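Local structure of cell death abnormality protein 2 (Caenorhabditis elegans, 3QWX) at residues C63-E68 with V82-Q87; L51-A56 with R102-A107; D7-R12 with D91-L96. The protein acts as an SH2-SH3 signalling adaptor of the CRK family that binds CED-5, forms a complex with CED-5 and CED-12, and is required for cell-corpse engulfment and cell migration. One frame throughout, in Å; residues are numbered along the deposited sequence.

Contact 1 (C63-E68 with V82-Q87); sequences CHYLIE and VKIANQ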
ATOM      1  N   CYS A  63      -7.876  -1.255  13.131  1.00 22.65           N
ATOM      2  CA  CYS A  63      -6.676  -1.323  13.978  1.00 25.01           C
ATOM      3  C   CYS A  63      -5.391  -0.999  13.207  1.00 21.14           C
ATOM      4  O   CYS A  63      -5.284  -1.266  12.013  1.00 19.02           O
ATOM      5  CB  CYS A  63      -6.531  -2.712  14.630  1.00 26.34           C
ATOM      6  SG  CYS A  63      -8.028  -3.386  15.390  1.00 32.21           S
ATOM      7  N   HIS A  64      -4.422  -0.435  13.916  1.00 20.15           N
ATOM      8  CA  HIS A  64      -3.125  -0.082  13.359  1.00 20.65           C
ATOM      9  C   HIS A  64      -2.006  -0.799  14.115  1.00 20.47           C
ATOM     10  O   HIS A  64      -2.056  -0.918  15.340  1.00 20.24           O
ATOM     11  CB  HIS A  64      -2.907   1.427  13.480  1.00 25.06           C
ATOM     12  CG  HIS A  64      -3.982   2.248  12.837  1.00 21.92           C
ATOM     13  ND1 HIS A  64      -5.170   2.548  13.471  1.00 24.13           N
ATOM     14  CD2 HIS A  64      -4.043   2.839  11.621  1.00 20.26           C
ATOM     15  CE1 HIS A  64      -5.917   3.289  12.671  1.00 23.45           C
ATOM     16  NE2 HIS A  64      -5.254   3.484  11.547  1.00 23.58           N
ATOM     17  N   TYR A  65      -0.992  -1.250  13.383  1.00 21.06           N
ATOM     18  CA  TYR A  65       0.140  -1.967  13.965  1.00 22.09           C
ATOM     19  C   TYR A  65       1.465  -1.396  13.520  1.00 21.93           C
ATOM     20  O   TYR A  65       1.717  -1.234  12.330  1.00 20.37           O
ATOM     21  CB  TYR A  65       0.092  -3.447  13.584  1.00 22.37           C
ATOM     22  CG  TYR A  65      -1.189  -4.072  14.028  1.00 19.98           C
ATOM     23  CD1 TYR A  65      -1.304  -4.627  15.299  1.00 22.16           C
ATOM     24  CD2 TYR A  65      -2.299  -4.066  13.203  1.00 19.08           C
ATOM     25  CE1 TYR A  65      -2.483  -5.176  15.724  1.00 19.22           C
ATOM     26  CE2 TYR A  65      -3.480  -4.606  13.611  1.00 19.41           C
ATOM     27  CZ  TYR A  65      -3.569  -5.165  14.875  1.00 22.51           C
ATOM     28  OH  TYR A  65      -4.756  -5.703  15.287  1.00 22.63           O
ATOM     29  N   LEU A  66       2.317  -1.104  14.489  1.00 18.26           N
ATOM     30  CA  LEU A  66       3.643  -0.606  14.192  1.00 24.56           C
ATOM     31  C   LEU A  66       4.513  -1.800  13.798  1.00 21.20           C
ATOM     32  O   LEU A  66       4.619  -2.773  14.542  1.00 22.10           O
ATOM     33  CB  LEU A  66       4.223   0.083  15.423  1.00 26.49           C
ATOM     34  CG  LEU A  66       5.335   1.116  15.258  1.00 33.15           C
ATOM     35  CD1 LEU A  66       6.207   1.149  16.514  1.00 32.43           C
ATOM     36  CD2 LEU A  66       6.170   0.840  14.036  1.00 31.96           C
ATOM     37  N   ILE A  67       5.118  -1.726  12.621  1.00 21.57           N
ATOM     38  CA  ILE A  67       6.047  -2.757  12.182  1.00 18.18           C
ATOM     39  C   ILE A  67       7.445  -2.193  12.418  1.00 26.24           C
ATOM     40  O   ILE A  67       7.914  -1.315  11.686  1.00 22.91           O
ATOM     41  CB  ILE A  67       5.832  -3.123  10.697  1.00 20.61           C
ATOM     42  CG1 ILE A  67       4.427  -3.705  10.480  1.00 17.45           C
ATOM     43  CG2 ILE A  67       6.941  -4.077  10.187  1.00 18.24           C
ATOM     44  CD1 ILE A  67       4.139  -4.080   9.048  1.00 17.94           C
ATOM     45  N   GLU A  68       8.093  -2.680  13.469  1.00 24.73           N
ATOM     46  CA  GLU A  68       9.386  -2.142  13.873  1.00 24.34           C
ATOM     47  C   GLU A  68      10.532  -2.905  13.243  1.00 23.80           C
ATOM     48  O   GLU A  68      10.504  -4.131  13.142  1.00 24.39           O
ATOM     49  CB  GLU A  68       9.525  -2.178  15.389  1.00 25.61           C
ATOM     50  CG  GLU A  68       8.331  -1.606  16.103  1.00 29.63           C
ATOM     51  CD  GLU A  68       8.479  -1.664  17.598  1.00 32.88           C
ATOM     52  OE1 GLU A  68       9.395  -1.000  18.123  1.00 36.00           O
ATOM     53  OE2 GLU A  68       7.674  -2.364  18.244  1.00 34.66           O
ATOM     54  N   VAL A  82      12.137  -7.856  11.535  1.00 22.84           N
ATOM     55  CA  VAL A  82      11.008  -6.969  11.685  1.00 24.30           C
ATOM     56  C   VAL A  82      10.116  -7.517  12.800  1.00 27.49           C
ATOM     57  O   VAL A  82      10.093  -8.734  13.042  1.00 23.56           O
ATOM     58  CB  VAL A  82      10.280  -6.886  10.334  1.00 27.28           C
ATOM     59  CG1 VAL A  82       8.804  -7.154  10.487  1.00 29.81           C
ATOM     60  CG2 VAL A  82      10.595  -5.557   9.620  1.00 22.58           C
ATOM     61  N   LYS A  83       9.399  -6.631  13.486  1.00 25.85           N
ATOM     62  CA  LYS A  83       8.574  -7.049  14.622  1.00 27.14           C
ATOM     63  C   LYS A  83       7.207  -6.362  14.648  1.00 25.18           C
ATOM     64  O   LYS A  83       7.100  -5.171  14.349  1.00 22.14           O
ATOM     65  CB  LYS A  83       9.324  -6.767  15.931  1.00 27.46           C
ATOM     66  CG  LYS A  83       8.736  -7.451  17.144  1.00 35.45           C
ATOM     67  CD  LYS A  83       9.604  -7.255  18.392  1.00 38.60           C
ATOM     68  CE  LYS A  83       9.730  -5.785  18.768  1.00 41.22           C
ATOM     69  NZ  LYS A  83      10.519  -5.623  20.026  1.00 48.91           N
ATOM     70  N   ILE A  84       6.154  -7.117  14.962  1.00 24.47           N
ATOM     71  CA  ILE A  84       4.899  -6.493  15.398  1.00 28.49           C
ATOM     72  C   ILE A  84       4.620  -6.877  16.839  1.00 35.68           C
ATOM     73  O   ILE A  84       4.439  -8.059  17.150  1.00 33.53           O
ATOM     74  CB  ILE A  84       3.663  -6.909  14.585  1.00 31.94           C
ATOM     75  CG1 ILE A  84       3.594  -6.173  13.257  1.00 29.29           C
ATOM     76  CG2 ILE A  84       2.400  -6.527  15.360  1.00 36.96           C
ATOM     77  CD1 ILE A  84       2.212  -6.249  12.612  1.00 25.90           C
ATOM     78  N   ALA A  85       4.566  -5.873  17.709  1.00 37.94           N
ATOM     79  CA  ALA A  85       4.455  -6.114  19.141  1.00 45.27           C
ATOM     80  C   ALA A  85       5.658  -6.926  19.594  1.00 47.02           C
ATOM     81  O   ALA A  85       6.800  -6.464  19.535  1.00 44.56           O
ATOM     82  CB  ALA A  85       3.152  -6.855  19.470  1.00 46.27           C
ATOM     83  N   ASN A  86       5.395  -8.151  20.031  1.00 37.26           N
ATOM     84  CA  ASN A  86       6.463  -9.031  20.473  1.00 46.00           C
ATOM     85  C   ASN A  86       6.557 -10.301  19.624  1.00 41.92           C
ATOM     86  O   ASN A  86       6.893 -11.370  20.130  1.00 41.58           O
ATOM     87  CB  ASN A  86       6.269  -9.368  21.944  1.00 47.14           C
ATOM     88  CG  ASN A  86       4.819  -9.289  22.356  1.00 56.29           C
ATOM     89  OD1 ASN A  86       4.436  -8.437  23.160  1.00 57.43           O
ATOM     90  ND2 ASN A  86       3.992 -10.164  21.784  1.00 52.48           N
ATOM     91  N   GLN A  87       6.255 -10.174  18.334  1.00 33.57           N
ATOM     92  CA  GLN A  87       6.480 -11.266  17.398  1.00 28.67           C
ATOM     93  C   GLN A  87       7.457 -10.833  16.314  1.00 27.37           C
ATOM     94  O   GLN A  87       7.234  -9.835  15.622  1.00 23.69           O
ATOM     95  CB  GLN A  87       5.170 -11.723  16.770  1.00 34.24           C
ATOM     96  CG  GLN A  87       4.135 -12.211  17.767  1.00 38.35           C
ATOM     97  CD  GLN A  87       2.815 -12.525  17.098  1.00 32.05           C
ATOM     98  OE1 GLN A  87       2.739 -13.408  16.244  1.00 31.90           O
ATOM     99  NE2 GLN A  87       1.770 -11.796  17.471  1.00 31.12           N
TER
HETATM  100  O   HOH W   1       5.136  -3.143  17.141  1.00 31.11           O
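Glu-68 and Lys-83 form an antiparallel hydrogen-bonded pair between strands 62-69 and 82-84 of the SH2 domain. Glu-68 N donates to Lys-83 O over 2.8 Å. Lys-83 N returns a bond of the same length to Glu-68 O.

Ile-84 carries much of the apolar contact. Its chain forks at CB. CG1 sits beside the backbone N (chi1 -79°) and lies 3.8 Å from Ile-67 CG1. The same carbon also rests against Leu-66 O. The other branch, CG2, comes obliquely to the Tyr-65 ring, 4.2 Å from Tyr-65 CD1. At the tip, CD1 of Ile-84 packs on Tyr-65 CB at 3.6 Å and also lies near Ile-67 CG1. Further along, Ile-67 CG2 meets Val-82 CG1 at 3.6 Å. Leu-95 of helix 92-98 touches Ile-67, Val-82 and Ile-84.

Glu-68 and Lys-83 put their side chains on the face away from Ile-67 and Ile-84. They run side by side in the same direction, with Glu-68 OE2 4.7 Å from Lys-83 NZ. The strands part towards Ala-85, and a water enters there. It donates to Leu-66 O and to Glu-68 OE2, and it accepts from Ala-85 N. The two strands are thus joined by direct bonds at the Glu-68/Lys-83 pair and by a water near Ala-85. The opposite charges may attract weakly, but they make no salt bridge.

Contact 2 (L51-A56 with R102-A107); sequences LTVREA and RVLTEA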
ATOM      1  N   LEU A  51       0.811  -1.057   9.614  1.00 19.79           N
ATOM      2  CA  LEU A  51      -0.167  -1.904   8.971  1.00 18.89           C
ATOM      3  C   LEU A  51      -1.523  -1.497   9.532  1.00 16.74           C
ATOM      4  O   LEU A  51      -1.729  -1.553  10.743  1.00 18.97           O
ATOM      5  CB  LEU A  51       0.129  -3.372   9.315  1.00 16.82           C
ATOM      6  CG  LEU A  51      -0.822  -4.460   8.827  1.00 18.51           C
ATOM      7  CD1 LEU A  51      -0.813  -4.587   7.302  1.00 17.51           C
ATOM      8  CD2 LEU A  51      -0.450  -5.781   9.473  1.00 18.36           C
ATOM      9  N   THR A  52      -2.439  -1.099   8.656  1.00 15.14           N
ATOM     10  CA  THR A  52      -3.806  -0.719   9.046  1.00 18.21           C
ATOM     11  C   THR A  52      -4.823  -1.718   8.470  1.00 15.95           C
ATOM     12  O   THR A  52      -4.801  -2.008   7.272  1.00 14.48           O
ATOM     13  CB  THR A  52      -4.159   0.742   8.582  1.00 17.17           C
ATOM     14  OG1 THR A  52      -3.180   1.656   9.087  1.00 17.70           O
ATOM     15  CG2 THR A  52      -5.536   1.167   9.092  1.00 15.94           C
ATOM     16  N   VAL A  53      -5.700  -2.239   9.334  1.00 17.35           N
ATOM     17  CA  VAL A  53      -6.591  -3.353   9.001  1.00 17.03           C
ATOM     18  C   VAL A  53      -8.029  -3.127   9.500  1.00 17.72           C
ATOM     19  O   VAL A  53      -8.244  -2.680  10.621  1.00 19.05           O
ATOM     20  CB  VAL A  53      -6.083  -4.696   9.613  1.00 17.10           C
ATOM     21  CG1 VAL A  53      -6.736  -5.892   8.930  1.00 15.90           C
ATOM     22  CG2 VAL A  53      -4.580  -4.808   9.515  1.00 15.49           C
ATOM     23  N   ARG A  54      -9.007  -3.443   8.658  1.00 19.50           N
ATOM     24  CA  ARG A  54     -10.408  -3.501   9.083  1.00 18.18           C
ATOM     25  C   ARG A  54     -10.621  -4.880   9.703  1.00 20.31           C
ATOM     26  O   ARG A  54     -10.536  -5.898   9.008  1.00 18.10           O
ATOM     27  CB  ARG A  54     -11.326  -3.328   7.871  1.00 17.59           C
ATOM     28  CG  ARG A  54     -12.816  -3.498   8.149  1.00 19.38           C
ATOM     29  CD  ARG A  54     -13.362  -2.461   9.116  1.00 20.38           C
ATOM     30  NE  ARG A  54     -14.826  -2.485   9.125  1.00 26.95           N
ATOM     31  CZ  ARG A  54     -15.588  -1.781   8.284  1.00 28.54           C
ATOM     32  NH1 ARG A  54     -15.019  -0.989   7.382  1.00 20.44           N
ATOM     33  NH2 ARG A  54     -16.917  -1.855   8.349  1.00 28.14           N
ATOM     34  N   GLU A  55     -10.862  -4.913  11.009  1.00 19.51           N
ATOM     35  CA  GLU A  55     -10.897  -6.182  11.743  1.00 21.58           C
ATOM     36  C   GLU A  55     -12.266  -6.489  12.333  1.00 21.55           C
ATOM     37  O   GLU A  55     -12.524  -7.603  12.789  1.00 23.05           O
ATOM     38  CB  GLU A  55      -9.820  -6.200  12.837  1.00 19.04           C
ATOM     39  CG  GLU A  55      -8.404  -6.206  12.258  1.00 18.14           C
ATOM     40  CD  GLU A  55      -7.346  -6.566  13.267  1.00 21.55           C
ATOM     41  OE1 GLU A  55      -7.429  -7.658  13.879  1.00 20.78           O
ATOM     42  OE2 GLU A  55      -6.419  -5.759  13.443  1.00 21.80           O
ATOM     43  N   ALA A  56     -13.147  -5.500  12.325  1.00 26.21           N
ATOM     44  CA  ALA A  56     -14.492  -5.689  12.853  1.00 26.52           C
ATOM     45  C   ALA A  56     -15.458  -4.722  12.181  1.00 25.64           C
ATOM     46  O   ALA A  56     -15.045  -3.708  11.630  1.00 21.24           O
ATOM     47  CB  ALA A  56     -14.498  -5.494  14.370  1.00 27.99           C
ATOM     48  N   ARG A 102      -3.384 -16.378  10.857  1.00 20.89           N
ATOM     49  CA  ARG A 102      -3.352 -16.118  12.291  1.00 20.84           C
ATOM     50  C   ARG A 102      -3.906 -14.698  12.426  1.00 24.55           C
ATOM     51  O   ARG A 102      -3.662 -13.857  11.555  1.00 21.64           O
ATOM     52  CB  ARG A 102      -1.902 -16.180  12.799  1.00 22.34           C
ATOM     53  CG  ARG A 102      -1.668 -16.930  14.108  1.00 32.63           C
ATOM     54  CD  ARG A 102      -1.614 -18.455  13.927  1.00 28.53           C
ATOM     55  NE  ARG A 102      -2.913 -19.039  13.582  1.00 33.21           N
ATOM     56  CZ  ARG A 102      -3.576 -19.932  14.324  1.00 27.21           C
ATOM     57  NH1 ARG A 102      -4.739 -20.394  13.903  1.00 24.04           N
ATOM     58  NH2 ARG A 102      -3.082 -20.367  15.477  1.00 28.40           N
ATOM     59  N   VAL A 103      -4.661 -14.416  13.486  1.00 24.38           N
ATOM     60  CA  VAL A 103      -5.220 -13.067  13.630  1.00 24.90           C
ATOM     61  C   VAL A 103      -4.233 -12.090  14.244  1.00 24.15           C
ATOM     62  O   VAL A 103      -3.326 -12.477  14.987  1.00 21.86           O
ATOM     63  CB  VAL A 103      -6.511 -13.025  14.485  1.00 26.20           C
ATOM     64  CG1 VAL A 103      -7.616 -13.843  13.817  1.00 26.95           C
ATOM     65  CG2 VAL A 103      -6.218 -13.495  15.911  1.00 25.26           C
ATOM     66  N   LEU A 104      -4.426 -10.814  13.924  1.00 20.87           N
ATOM     67  CA  LEU A 104      -3.692  -9.753  14.583  1.00 23.35           C
ATOM     68  C   LEU A 104      -4.373  -9.500  15.917  1.00 25.63           C
ATOM     69  O   LEU A 104      -3.838  -9.827  16.970  1.00 29.93           O
ATOM     70  CB  LEU A 104      -3.669  -8.499  13.706  1.00 17.54           C
ATOM     71  CG  LEU A 104      -2.819  -8.728  12.454  1.00 21.71           C
ATOM     72  CD1 LEU A 104      -3.356  -7.994  11.221  1.00 20.83           C
ATOM     73  CD2 LEU A 104      -1.379  -8.343  12.756  1.00 21.05           C
ATOM     74  N   THR A 105      -5.573  -8.943  15.861  1.00 22.57           N
ATOM     75  CA  THR A 105      -6.347  -8.673  17.069  1.00 24.72           C
ATOM     76  C   THR A 105      -7.657  -9.434  16.985  1.00 22.33           C
ATOM     77  O   THR A 105      -7.921 -10.341  17.785  1.00 26.65           O
ATOM     78  CB  THR A 105      -6.599  -7.150  17.251  1.00 25.29           C
ATOM     79  OG1 THR A 105      -5.383  -6.527  17.679  1.00 25.85           O
ATOM     80  CG2 THR A 105      -7.674  -6.902  18.300  1.00 29.96           C
ATOM     81  N   GLU A 106      -8.466  -9.091  15.990  1.00 19.15           N
ATOM     82  CA  GLU A 106      -9.725  -9.783  15.764  1.00 21.33           C
ATOM     83  C   GLU A 106      -9.797 -10.482  14.410  1.00 21.77           C
ATOM     84  O   GLU A 106     -10.628 -11.362  14.222  1.00 25.04           O
ATOM     85  CB  GLU A 106     -10.911  -8.826  15.916  1.00 24.36           C
ATOM     86  CG  GLU A 106     -11.112  -8.283  17.329  1.00 25.58           C
ATOM     87  CD  GLU A 106     -11.477  -9.369  18.329  1.00 31.80           C
ATOM     88  OE1 GLU A 106     -12.079 -10.379  17.920  1.00 25.20           O
ATOM     89  OE2 GLU A 106     -11.163  -9.212  19.528  1.00 39.35           O
ATOM     90  N   ALA A 107      -8.937 -10.095  13.464  1.00 21.20           N
ATOM     91  CA  ALA A 107      -9.006 -10.675  12.117  1.00 20.46           C
ATOM     92  C   ALA A 107      -7.645 -10.914  11.454  1.00 17.12           C
ATOM     93  O   ALA A 107      -6.628 -10.373  11.870  1.00 19.57           O
ATOM     94  CB  ALA A 107      -9.897  -9.822  11.210  1.00 19.33           C
TER
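Glu-55, just past strand 49-54, reaches into the turn at Thr-105 to Ala-107. Its CG stands beside the backbone N (chi1 -67°), and the chain runs extended to the carboxylate. One oxygen, OE1, takes three backbone N-H groups. Glu-55 OE1 accepts from Ala-107 N at 2.9 Å through its anti lone pair and from Thr-105 N at 3.0 Å through its syn lone pair. Glu-106 N comes in on the anti side, 31° out of the carboxylate plane, and is 2.8 Å from OE1. The turn is closed on itself by a backbone bond from Leu-104 N to Ala-107 O.

Leu-104 adds the apolar part. Its chi2 of 146° lies off the staggered positions and leads CD1 to Val-53 CG2, 3.8 Å away. The two side chains cross at about a right angle. Leu-51 CD2 meets the same methyl at 4.0 Å. Ala-107 CB touches Glu-55 CB at 4.0 Å and lies near Glu-55 CG.

The other carboxylate oxygen, OE2, bonds to Tyr-65 OH, which also bonds to Thr-105 OG1. Glu-55 therefore pins the loop between helix 92-98 and strand 111-112 to the SH2 sheet. Three N-H dipoles on one buried oxygen would be expected to stabilise a negative carboxylate.

Contact 3 (D7-R12 with D91-L96); sequences DPFEWR and DIPALL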
ATOM      1  N   ASP A   7      -0.073 -11.399  -2.631  1.00 23.89           N
ATOM      2  CA  ASP A   7       1.296 -11.888  -2.642  1.00 23.02           C
ATOM      3  C   ASP A   7       2.116 -11.027  -1.684  1.00 21.98           C
ATOM      4  O   ASP A   7       2.324  -9.835  -1.942  1.00 19.70           O
ATOM      5  CB  ASP A   7       1.857 -11.829  -4.067  1.00 22.17           C
ATOM      6  CG  ASP A   7       3.293 -12.332  -4.160  1.00 26.89           C
ATOM      7  OD1 ASP A   7       3.892 -12.657  -3.110  1.00 21.92           O
ATOM      8  OD2 ASP A   7       3.823 -12.394  -5.295  1.00 28.84           O
ATOM      9  N   PRO A   8       2.554 -11.623  -0.558  1.00 21.36           N
ATOM     10  CA  PRO A   8       3.296 -10.915   0.494  1.00 19.79           C
ATOM     11  C   PRO A   8       4.567 -10.278  -0.040  1.00 19.10           C
ATOM     12  O   PRO A   8       4.968  -9.231   0.450  1.00 17.09           O
ATOM     13  CB  PRO A   8       3.660 -12.041   1.485  1.00 18.04           C
ATOM     14  CG  PRO A   8       2.661 -13.081   1.254  1.00 17.97           C
ATOM     15  CD  PRO A   8       2.362 -13.047  -0.219  1.00 21.48           C
ATOM     16  N   PHE A   9       5.200 -10.901  -1.032  1.00 18.49           N
ATOM     17  CA  PHE A   9       6.425 -10.338  -1.596  1.00 19.62           C
ATOM     18  C   PHE A   9       6.179  -9.036  -2.370  1.00 22.62           C
ATOM     19  O   PHE A   9       7.082  -8.213  -2.538  1.00 20.40           O
ATOM     20  CB  PHE A   9       7.176 -11.379  -2.435  1.00 19.07           C
ATOM     21  CG  PHE A   9       7.708 -12.519  -1.609  1.00 19.32           C
ATOM     22  CD1 PHE A   9       8.832 -12.347  -0.815  1.00 20.84           C
ATOM     23  CD2 PHE A   9       7.053 -13.736  -1.577  1.00 21.38           C
ATOM     24  CE1 PHE A   9       9.306 -13.398  -0.022  1.00 18.56           C
ATOM     25  CE2 PHE A   9       7.523 -14.788  -0.787  1.00 21.31           C
ATOM     26  CZ  PHE A   9       8.645 -14.606  -0.010  1.00 18.22           C
ATOM     27  N   GLU A  10       4.944  -8.841  -2.806  1.00 20.31           N
ATOM     28  CA  GLU A  10       4.588  -7.648  -3.578  1.00 19.24           C
ATOM     29  C   GLU A  10       3.904  -6.569  -2.732  1.00 22.88           C
ATOM     30  O   GLU A  10       3.045  -5.823  -3.220  1.00 25.08           O
ATOM     31  CB  GLU A  10       3.715  -8.043  -4.762  1.00 23.04           C
ATOM     32  CG  GLU A  10       4.446  -8.937  -5.756  1.00 28.46           C
ATOM     33  CD  GLU A  10       5.756  -8.321  -6.237  1.00 42.63           C
ATOM     34  OE1 GLU A  10       5.781  -7.093  -6.508  1.00 40.21           O
ATOM     35  OE2 GLU A  10       6.762  -9.064  -6.338  1.00 43.74           O
ATOM     36  N   TRP A  11       4.318  -6.463  -1.473  1.00 21.10           N
ATOM     37  CA  TRP A  11       3.667  -5.556  -0.529  1.00 21.74           C
ATOM     38  C   TRP A  11       3.820  -4.069  -0.864  1.00 23.87           C
ATOM     39  O   TRP A  11       3.023  -3.240  -0.413  1.00 23.35           O
ATOM     40  CB  TRP A  11       4.148  -5.827   0.897  1.00 22.32           C
ATOM     41  CG  TRP A  11       5.595  -5.519   1.141  1.00 21.92           C
ATOM     42  CD1 TRP A  11       6.636  -6.403   1.115  1.00 22.51           C
ATOM     43  CD2 TRP A  11       6.161  -4.242   1.466  1.00 24.69           C
ATOM     44  NE1 TRP A  11       7.812  -5.757   1.407  1.00 22.99           N
ATOM     45  CE2 TRP A  11       7.550  -4.428   1.617  1.00 27.78           C
ATOM     46  CE3 TRP A  11       5.630  -2.956   1.637  1.00 27.09           C
ATOM     47  CZ2 TRP A  11       8.418  -3.372   1.930  1.00 30.49           C
ATOM     48  CZ3 TRP A  11       6.495  -1.911   1.951  1.00 26.00           C
ATOM     49  CH2 TRP A  11       7.869  -2.126   2.094  1.00 28.47           C
ATOM     50  N   ARG A  12       4.841  -3.731  -1.644  1.00 24.39           N
ATOM     51  CA  ARG A  12       5.060  -2.338  -2.033  1.00 27.00           C
ATOM     52  C   ARG A  12       3.926  -1.831  -2.929  1.00 27.11           C
ATOM     53  O   ARG A  12       3.709  -0.624  -3.053  1.00 29.91           O
ATOM     54  CB  ARG A  12       6.441  -2.159  -2.678  1.00 27.96           C
ATOM     55  CG  ARG A  12       7.595  -2.261  -1.661  1.00 29.88           C
ATOM     56  CD  ARG A  12       8.950  -2.272  -2.350  1.00 36.51           C
ATOM     57  NE  ARG A  12      10.080  -2.282  -1.416  1.00 32.27           N
ATOM     58  CZ  ARG A  12      10.578  -3.372  -0.836  1.00 36.82           C
ATOM     59  NH1 ARG A  12      10.030  -4.567  -1.057  1.00 37.23           N
ATOM     60  NH2 ARG A  12      11.615  -3.270  -0.011  1.00 38.50           N
ATOM     61  N   ASP A  91      11.429 -11.014   7.685  1.00 23.35           N
ATOM     62  CA  ASP A  91      11.164  -9.908   6.770  1.00 21.22           C
ATOM     63  C   ASP A  91       9.669  -9.552   6.764  1.00 20.06           C
ATOM     64  O   ASP A  91       8.859 -10.200   7.436  1.00 16.55           O
ATOM     65  CB  ASP A  91      11.686 -10.230   5.351  1.00 22.14           C
ATOM     66  CG  ASP A  91      11.160 -11.582   4.791  1.00 28.27           C
ATOM     67  OD1 ASP A  91      10.028 -12.009   5.114  1.00 26.27           O
ATOM     68  OD2 ASP A  91      11.883 -12.217   3.995  1.00 29.03           O
ATOM     69  N   ILE A  92       9.316  -8.509   6.020  1.00 19.88           N
ATOM     70  CA  ILE A  92       7.931  -8.075   5.917  1.00 17.55           C
ATOM     71  C   ILE A  92       7.039  -9.095   5.177  1.00 15.98           C
ATOM     72  O   ILE A  92       5.886  -9.290   5.545  1.00 17.46           O
ATOM     73  CB  ILE A  92       7.827  -6.643   5.290  1.00 20.62           C
ATOM     74  CG1 ILE A  92       8.404  -5.595   6.255  1.00 24.07           C
ATOM     75  CG2 ILE A  92       6.384  -6.306   4.937  1.00 16.48           C
ATOM     76  CD1 ILE A  92       8.626  -4.207   5.637  1.00 26.09           C
ATOM     77  N   PRO A  93       7.559  -9.748   4.123  1.00 16.38           N
ATOM     78  CA  PRO A  93       6.658 -10.738   3.518  1.00 16.87           C
ATOM     79  C   PRO A  93       6.331 -11.890   4.471  1.00 16.02           C
ATOM     80  O   PRO A  93       5.188 -12.372   4.494  1.00 17.40           O
ATOM     81  CB  PRO A  93       7.442 -11.213   2.287  1.00 18.80           C
ATOM     82  CG  PRO A  93       8.311  -9.987   1.927  1.00 17.49           C
ATOM     83  CD  PRO A  93       8.746  -9.490   3.284  1.00 19.44           C
ATOM     84  N   ALA A  94       7.317 -12.314   5.256  1.00 15.06           N
ATOM     85  CA  ALA A  94       7.107 -13.370   6.231  1.00 13.24           C
ATOM     86  C   ALA A  94       6.053 -12.942   7.252  1.00 16.75           C
ATOM     87  O   ALA A  94       5.176 -13.724   7.612  1.00 16.90           O
ATOM     88  CB  ALA A  94       8.416 -13.733   6.922  1.00 16.52           C
ATOM     89  N   LEU A  95       6.134 -11.687   7.697  1.00 17.34           N
ATOM     90  CA  LEU A  95       5.166 -11.127   8.635  1.00 14.23           C
ATOM     91  C   LEU A  95       3.769 -11.140   8.036  1.00 13.47           C
ATOM     92  O   LEU A  95       2.820 -11.559   8.684  1.00 18.64           O
ATOM     93  CB  LEU A  95       5.557  -9.691   9.023  1.00 16.53           C
ATOM     94  CG  LEU A  95       4.673  -8.865   9.975  1.00 17.95           C
ATOM     95  CD1 LEU A  95       5.471  -7.755  10.644  1.00 21.86           C
ATOM     96  CD2 LEU A  95       3.440  -8.298   9.267  1.00 20.00           C
ATOM     97  N   LEU A  96       3.642 -10.657   6.803  1.00 16.93           N
ATOM     98  CA  LEU A  96       2.344 -10.557   6.133  1.00 17.92           C
ATOM     99  C   LEU A  96       1.748 -11.931   5.858  1.00 17.98           C
ATOM    100  O   LEU A  96       0.561 -12.143   6.069  1.00 16.61           O
ATOM    101  CB  LEU A  96       2.469  -9.795   4.803  1.00 14.56           C
ATOM    102  CG  LEU A  96       2.867  -8.310   4.874  1.00 15.50           C
ATOM    103  CD1 LEU A  96       3.043  -7.754   3.482  1.00 16.11           C
ATOM    104  CD2 LEU A  96       1.843  -7.498   5.657  1.00 15.38           C
TER
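Trp-11 lies with one indole face on Ile-92 and the other on its own neighbour Arg-12. Ile-92 CG2 sits over the five-membered ring, 3.8 Å from its centroid and only 6° off the ring normal. This is a CH-pi contact. Ile-92 CD1 packs against Trp-11 CZ2 at 3.8 Å, on the same side of the indole but offset beyond the rim of the six-membered ring. On the opposite face lies Arg-12 CG, and the Arg-12 guanidinium has Trp-11 CZ2 over its centre. Two groups meet the indole edge near its plane, Pro-8 O and Pro-93 CG.

Phe-9 makes a second CH-pi contact. Pro-93 CB is over one face of its ring, 4.0 Å from the centroid. Pro-93 thus touches the two aromatic rings in different ways, Phe-9 at a face and Trp-11 at an edge.

Trp-11 CG stands between the backbone N and the carbonyl carbon (chi1 66°), which places it near Ile-92 CG2. Trp-11 CB lies 3.4 Å from Leu-96 CD1. Pro-8 CB touches the helix, 3.4 Å from Pro-93 O and 4.2 Å from Leu-96 CB. No hydrogen bond crosses the contact.

Each segment is shaped by an aspartate at its start. Asp-7 OD1 accepts from Phe-9 N in an Asx turn. Asp-91 is the N-cap of the helix, and its OD1 accepts from Ala-94 N over 2.7 Å.

The contact joins the 3-10 turn ahead of strand 15-16 to the first turn of helix 92-98. Trp-11 also meets Tyr-49 of strand 49-54 edge-to-face, and both Trp-11 and Ile-92 touch Met-40 of strand 37-42. Ile-92 reaches Val-82 of strand 82-84 as well. The N-terminal arm and the helix are thereby packed together against the SH2 sheet.

How the contacts relate
From the N terminus, contact 3 opens first, at 7-12. Contact 2 opens next, at 51-56 on strand 49-54. Contact 1 opens on the following strand, at 63-68, and closes the shortest loop at 82-87. It is nested inside the loops of both other contacts. Contact 3 closes at 91-96 and contact 2 only at 102-107, so these two cross. Contact 1 ties two strands of the sheet, contact 2 ties the sheet to the loop after helix 92-98, and contact 3 ties the N-terminal arm to that helix. Contacts 1 and 2 lie within the SH2 domain, as does helix 92-98 of contact 3; the first SH3 domain follows in this fragment.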